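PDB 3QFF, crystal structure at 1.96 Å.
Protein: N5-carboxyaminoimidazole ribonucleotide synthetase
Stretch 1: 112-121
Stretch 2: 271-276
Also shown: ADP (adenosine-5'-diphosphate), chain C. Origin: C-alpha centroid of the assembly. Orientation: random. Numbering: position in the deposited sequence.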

ATOM      1  N   ASN A 112      16.439  -6.401 -27.197  1.00 28.29           N
ATOM      2  CA  ASN A 112      17.589  -6.987 -27.866  1.00 28.18           C
ATOM      3  C   ASN A 112      18.852  -6.396 -27.247  1.00 27.51           C
ATOM      4  O   ASN A 112      19.030  -5.176 -27.278  1.00 26.98           O
ATOM      5  N   ARG A 113      19.705  -7.257 -26.685  1.00 26.98           N
ATOM      6  CA  ARG A 113      20.908  -6.817 -25.943  1.00 28.10           C
ATOM      7  C   ARG A 113      21.827  -5.937 -26.775  1.00 27.62           C
ATOM      8  O   ARG A 113      22.427  -4.988 -26.268  1.00 27.52           O
ATOM      9  N   PHE A 114      21.945  -6.258 -28.058  1.00 27.11           N
ATOM     10  CA  PHE A 114      22.768  -5.446 -28.959  1.00 27.01           C
ATOM     11  C   PHE A 114      22.139  -4.082 -29.223  1.00 26.32           C
ATOM     12  O   PHE A 114      22.791  -3.057 -29.053  1.00 26.46           O
ATOM     13  N   THR A 115      20.872  -4.065 -29.631  1.00 26.36           N
ATOM     14  CA  THR A 115      20.144  -2.803 -29.815  1.00 26.27           C
ATOM     15  C   THR A 115      20.205  -1.952 -28.542  1.00 26.02           C
ATOM     16  O   THR A 115      20.400  -0.729 -28.605  1.00 25.69           O
ATOM     17  N   GLU A 116      20.071  -2.623 -27.400  1.00 25.28           N
ATOM     18  CA  GLU A 116      20.045  -1.978 -26.092  1.00 25.53           C
ATOM     19  C   GLU A 116      21.364  -1.254 -25.807  1.00 25.28           C
ATOM     20  O   GLU A 116      21.350  -0.074 -25.470  1.00 24.01           O
ATOM     21  N   LYS A 117      22.488  -1.956 -25.959  1.00 25.50           N
ATOM     22  CA  LYS A 117      23.807  -1.343 -25.765  1.00 26.70           C
ATOM     23  C   LYS A 117      24.089  -0.175 -26.717  1.00 26.83           C
ATOM     24  O   LYS A 117      24.626   0.864 -26.286  1.00 26.60           O
ATOM     25  N   ASN A 118      23.686  -0.321 -27.982  1.00 26.79           N
ATOM     26  CA  ASN A 118      23.817   0.758 -28.960  1.00 27.71           C
ATOM     27  C   ASN A 118      23.053   1.997 -28.523  1.00 26.66           C
ATOM     28  O   ASN A 118      23.555   3.115 -28.655  1.00 26.26           O
ATOM     29  N   ALA A 119      21.826   1.786 -28.044  1.00 25.44           N
ATOM     30  CA  ALA A 119      20.976   2.878 -27.606  1.00 25.19           C
ATOM     31  C   ALA A 119      21.622   3.579 -26.417  1.00 24.65           C
ATOM     32  O   ALA A 119      21.657   4.811 -26.369  1.00 24.40           O
ATOM     33  N   ILE A 120      22.154   2.795 -25.476  1.00 23.93           N
ATOM     34  CA  ILE A 120      22.824   3.371 -24.292  1.00 23.48           C
ATOM     35  C   ILE A 120      24.027   4.235 -24.706  1.00 23.71           C
ATOM     36  O   ILE A 120      24.158   5.373 -24.276  1.00 22.74           O
ATOM     37  N   GLU A 121      24.892   3.684 -25.551  1.00 24.77           N
ATOM     38  CA  GLU A 121      26.070   4.411 -26.022  1.00 26.07           C
ATOM     39  C   GLU A 121      25.699   5.659 -26.808  1.00 26.60           C
ATOM     40  O   GLU A 121      26.331   6.692 -26.661  1.00 26.60           O
ATOM     41  N   TYR A 271      29.288   0.998 -15.220  1.00 28.56           N
ATOM     42  CA  TYR A 271      28.877   0.516 -16.536  1.00 28.31           C
ATOM     43  C   TYR A 271      27.419   0.083 -16.504  1.00 27.83           C
ATOM     44  O   TYR A 271      26.993  -0.593 -15.561  1.00 27.65           O
ATOM     45  N   ILE A 272      26.655   0.481 -17.525  1.00 27.04           N
ATOM     46  CA  ILE A 272      25.251   0.087 -17.629  1.00 27.03           C
ATOM     47  C   ILE A 272      25.155  -1.337 -18.176  1.00 26.89           C
ATOM     48  O   ILE A 272      25.700  -1.628 -19.238  1.00 26.73           O
ATOM     49  N   ASN A 273      24.454  -2.204 -17.457  1.00 26.95           N
ATOM     50  CA  ASN A 273      24.313  -3.613 -17.842  1.00 27.87           C
ATOM     51  C   ASN A 273      23.072  -3.851 -18.703  1.00 27.94           C
ATOM     52  O   ASN A 273      23.178  -4.297 -19.848  1.00 28.22           O
ATOM     53  N   GLU A 274      21.896  -3.577 -18.142  1.00 27.55           N
ATOM     54  CA  GLU A 274      20.641  -3.735 -18.879  1.00 28.01           C
ATOM     55  C   GLU A 274      19.536  -2.806 -18.394  1.00 26.81           C
ATOM     56  O   GLU A 274      19.638  -2.211 -17.317  1.00 27.27           O
ATOM     57  N   LEU A 275      18.494  -2.680 -19.211  1.00 25.82           N
ATOM     58  CA  LEU A 275      17.347  -1.824 -18.921  1.00 25.34           C
ATOM     59  C   LEU A 275      16.063  -2.647 -18.896  1.00 25.31           C
ATOM     60  O   LEU A 275      15.926  -3.598 -19.653  1.00 25.74           O
ATOM     61  N   ALA A 276      15.129  -2.281 -18.032  1.00 24.59           N
ATOM     62  CA  ALA A 276      13.810  -2.908 -18.037  1.00 24.68           C
ATOM     63  C   ALA A 276      12.776  -1.796 -17.992  1.00 24.24           C
ATOM     64  O   ALA A 276      12.753  -1.023 -17.041  1.00 24.38           O
TER

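Arg-113 and Glu-274 form the salt bridge of the contact: Arg-113 NH2 donates to Glu-274 OE1 at 3.1 Å. Arg-113 leaves the helix sideways, but its extended chain (chi1 m, chi2 and chi3 t) carries the guanidinium to the strand and on to the ADP, where Arg-113 NH1 donates to ADP O2B at 2.7 Å; the Glu-274 carboxylate and the phosphate oxygen both meet the guanidinium at its edge. The CA-to-CB bond of Asn-273 (chi1 t) points away from the helix, although the end of the side chain comes nearer; Asn-273 ND2 donates to ADP O1A at 2.9 Å. Glu-116, fully extended to CD (chi1 and chi2 t), points toward the strand, and Glu-116 OE2 accepts from Leu-275 N at 2.8 Å, so a buried carboxylate is tied directly to the strand backbone. One turn on from Arg-113, Lys-117 (chi1 m) also starts sideways, then brings Lys-117 NZ to 3.2 Å from Asn-273 O. Beyond these polar groups the contact turns apolar. Helix 113-121 lies across strand 271-276 at 112° between their N-to-C directions, the axes 9.0 Å apart at closest approach. Ile-120 (m, t) points toward the strand, placing Ile-120 CD1 3.5 Å from Ile-272 CG2 and Ile-120 CG1 4.0 Å from Leu-275 CD1; Ile-272 (m, m) and Leu-275 (m, t) in turn point toward the helix.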

ATOM      1  CB  ASN A 112      17.520  -6.681 -29.379  1.00 28.22           C
ATOM      2  CG  ASN A 112      18.689  -7.278 -30.165  1.00 29.35           C
ATOM      3  OD1 ASN A 112      19.848  -6.972 -29.906  1.00 27.92           O
ATOM      4  ND2 ASN A 112      18.373  -8.128 -31.154  1.00 29.59           N
ATOM      5  CB  ARG A 113      21.719  -8.014 -25.432  1.00 28.63           C
ATOM      6  CG  ARG A 113      21.018  -8.857 -24.379  1.00 31.84           C
ATOM      7  CD  ARG A 113      22.026  -9.779 -23.689  1.00 36.21           C
ATOM      8  NE  ARG A 113      21.353 -10.752 -22.831  1.00 40.83           N
ATOM      9  CZ  ARG A 113      21.070 -10.544 -21.546  1.00 42.84           C
ATOM     10  NH1 ARG A 113      20.452 -11.492 -20.851  1.00 44.56           N
ATOM     11  NH2 ARG A 113      21.407  -9.396 -20.961  1.00 41.01           N
ATOM     12  CB  PHE A 114      23.061  -6.190 -30.274  1.00 27.74           C
ATOM     13  CG  PHE A 114      23.991  -5.446 -31.183  1.00 28.67           C
ATOM     14  CD1 PHE A 114      25.364  -5.469 -30.957  1.00 29.76           C
ATOM     15  CD2 PHE A 114      23.495  -4.691 -32.234  1.00 30.05           C
ATOM     16  CE1 PHE A 114      26.234  -4.773 -31.794  1.00 30.09           C
ATOM     17  CE2 PHE A 114      24.363  -3.986 -33.075  1.00 31.38           C
ATOM     18  CZ  PHE A 114      25.734  -4.025 -32.841  1.00 30.10           C
ATOM     19  CB  THR A 115      18.680  -3.058 -30.231  1.00 26.43           C
ATOM     20  OG1 THR A 115      18.676  -3.965 -31.332  1.00 27.15           O
ATOM     21  CG2 THR A 115      18.007  -1.781 -30.679  1.00 26.04           C
ATOM     22  CB  GLU A 116      19.736  -3.011 -24.998  1.00 25.61           C
ATOM     23  CG  GLU A 116      19.638  -2.492 -23.567  1.00 27.85           C
ATOM     24  CD  GLU A 116      19.227  -3.587 -22.594  1.00 32.20           C
ATOM     25  OE1 GLU A 116      19.891  -4.651 -22.554  1.00 35.65           O
ATOM     26  OE2 GLU A 116      18.220  -3.410 -21.879  1.00 34.18           O
ATOM     27  CB  LYS A 117      24.915  -2.400 -25.783  1.00 27.14           C
ATOM     28  CG  LYS A 117      25.013  -3.098 -24.429  1.00 29.76           C
ATOM     29  CD  LYS A 117      26.149  -4.087 -24.353  1.00 34.48           C
ATOM     30  CE  LYS A 117      26.626  -4.249 -22.911  1.00 35.30           C
ATOM     31  NZ  LYS A 117      25.502  -4.596 -21.970  1.00 35.40           N
ATOM     32  CB  ASN A 118      23.282   0.355 -30.339  1.00 28.40           C
ATOM     33  CG  ASN A 118      24.182  -0.621 -31.065  1.00 33.01           C
ATOM     34  OD1 ASN A 118      25.377  -0.752 -30.773  1.00 39.65           O
ATOM     35  ND2 ASN A 118      23.611  -1.308 -32.038  1.00 37.91           N
ATOM     36  CB  ALA A 119      19.572   2.388 -27.256  1.00 24.65           C
ATOM     37  CB  ILE A 120      23.248   2.273 -23.273  1.00 22.98           C
ATOM     38  CG1 ILE A 120      22.007   1.623 -22.642  1.00 23.48           C
ATOM     39  CG2 ILE A 120      24.147   2.856 -22.176  1.00 22.27           C
ATOM     40  CD1 ILE A 120      22.301   0.317 -21.871  1.00 24.49           C
ATOM     41  CB  GLU A 121      26.925   3.504 -26.881  1.00 26.27           C
ATOM     42  CG  GLU A 121      27.562   2.394 -26.095  1.00 28.76           C
ATOM     43  CD  GLU A 121      28.721   1.780 -26.831  1.00 31.50           C
ATOM     44  OE1 GLU A 121      28.508   1.341 -27.974  1.00 33.84           O
ATOM     45  OE2 GLU A 121      29.837   1.744 -26.262  1.00 32.80           O
ATOM     46  CB  TYR A 271      29.788  -0.624 -17.008  1.00 28.74           C
ATOM     47  CG  TYR A 271      31.238  -0.173 -17.142  1.00 31.05           C
ATOM     48  CD1 TYR A 271      32.159  -0.386 -16.108  1.00 33.32           C
ATOM     49  CD2 TYR A 271      31.669   0.510 -18.279  1.00 33.90           C
ATOM     50  CE1 TYR A 271      33.492   0.055 -16.217  1.00 35.13           C
ATOM     51  CE2 TYR A 271      32.992   0.952 -18.405  1.00 36.68           C
ATOM     52  CZ  TYR A 271      33.899   0.718 -17.371  1.00 37.08           C
ATOM     53  OH  TYR A 271      35.203   1.167 -17.498  1.00 38.75           O
ATOM     54  CB  ILE A 272      24.420   1.027 -18.550  1.00 26.36           C
ATOM     55  CG1 ILE A 272      24.734   2.513 -18.291  1.00 27.24           C
ATOM     56  CG2 ILE A 272      22.931   0.723 -18.402  1.00 25.55           C
ATOM     57  CD1 ILE A 272      24.347   3.042 -16.901  1.00 26.25           C
ATOM     58  CB  ASN A 273      24.278  -4.500 -16.581  1.00 28.58           C
ATOM     59  CG  ASN A 273      24.056  -5.988 -16.892  1.00 30.70           C
ATOM     60  OD1 ASN A 273      24.734  -6.577 -17.736  1.00 31.09           O
ATOM     61  ND2 ASN A 273      23.137  -6.610 -16.155  1.00 34.73           N
ATOM     62  CB  GLU A 274      20.171  -5.200 -18.902  1.00 28.89           C
ATOM     63  CG  GLU A 274      19.910  -5.831 -17.549  1.00 33.18           C
ATOM     64  CD  GLU A 274      19.564  -7.306 -17.675  1.00 38.99           C
ATOM     65  OE1 GLU A 274      19.849  -7.891 -18.739  1.00 41.79           O
ATOM     66  OE2 GLU A 274      19.002  -7.881 -16.716  1.00 42.12           O
ATOM     67  CB  LEU A 275      17.219  -0.741 -19.987  1.00 24.57           C
ATOM     68  CG  LEU A 275      18.442   0.123 -20.278  1.00 24.75           C
ATOM     69  CD1 LEU A 275      18.184   1.074 -21.461  1.00 24.07           C
ATOM     70  CD2 LEU A 275      18.866   0.901 -19.031  1.00 21.78           C
ATOM     71  CB  ALA A 276      13.660  -3.878 -16.840  1.00 24.80           C
TER
HETATM   72  PB  ADP C 400      20.284 -11.611 -17.276  1.00 62.88           P
HETATM   73  O1B ADP C 400      20.050 -13.101 -17.371  1.00 62.84           O
HETATM   74  O2B ADP C 400      19.580 -10.833 -18.367  1.00 62.26           O
HETATM   75  O3B ADP C 400      20.085 -11.063 -15.883  1.00 62.65           O
HETATM   76  PA  ADP C 400      22.848 -10.223 -17.216  1.00 60.58           P
HETATM   77  O1A ADP C 400      22.200  -9.335 -16.173  1.00 61.16           O
HETATM   78  O2A ADP C 400      23.412  -9.621 -18.483  1.00 60.28           O
HETATM   79  O3A ADP C 400      21.864 -11.448 -17.619  1.00 61.78           O
HETATM   80  O5' ADP C 400      24.072 -10.989 -16.510  1.00 59.78           O
HETATM   81  C5' ADP C 400      23.819 -11.921 -15.460  1.00 59.37           C
HETATM   82  C4' ADP C 400      24.938 -11.837 -14.433  1.00 58.68           C
HETATM   83  O4' ADP C 400      26.186 -12.118 -15.071  1.00 57.97           O
HETATM   84  C3' ADP C 400      25.058 -10.445 -13.834  1.00 58.29           C
HETATM   85  O3' ADP C 400      24.357 -10.357 -12.590  1.00 59.10           O
HETATM   86  C2' ADP C 400      26.550 -10.240 -13.662  1.00 58.33           C
HETATM   87  O2' ADP C 400      26.941 -10.596 -12.333  1.00 57.59           O
HETATM   88  C1' ADP C 400      27.201 -11.205 -14.640  1.00 57.50           C
HETATM   89  N9  ADP C 400      27.749 -10.460 -15.808  1.00 56.66           N
HETATM   90  C8  ADP C 400      27.095 -10.200 -16.960  1.00 56.00           C
HETATM   91  N7  ADP C 400      27.875  -9.502 -17.823  1.00 55.36           N
HETATM   92  C5  ADP C 400      29.062  -9.305 -17.226  1.00 54.99           C
HETATM   93  C6  ADP C 400      30.340  -8.638 -17.584  1.00 54.68           C
HETATM   94  N6  ADP C 400      30.506  -8.031 -18.786  1.00 52.96           N
HETATM   95  N1  ADP C 400      31.336  -8.660 -16.662  1.00 54.85           N
HETATM   96  C2  ADP C 400      31.190  -9.255 -15.463  1.00 54.93           C
HETATM   97  N3  ADP C 400      30.061  -9.875 -15.078  1.00 55.17           N
HETATM   98  C4  ADP C 400      28.980  -9.938 -15.899  1.00 55.74           C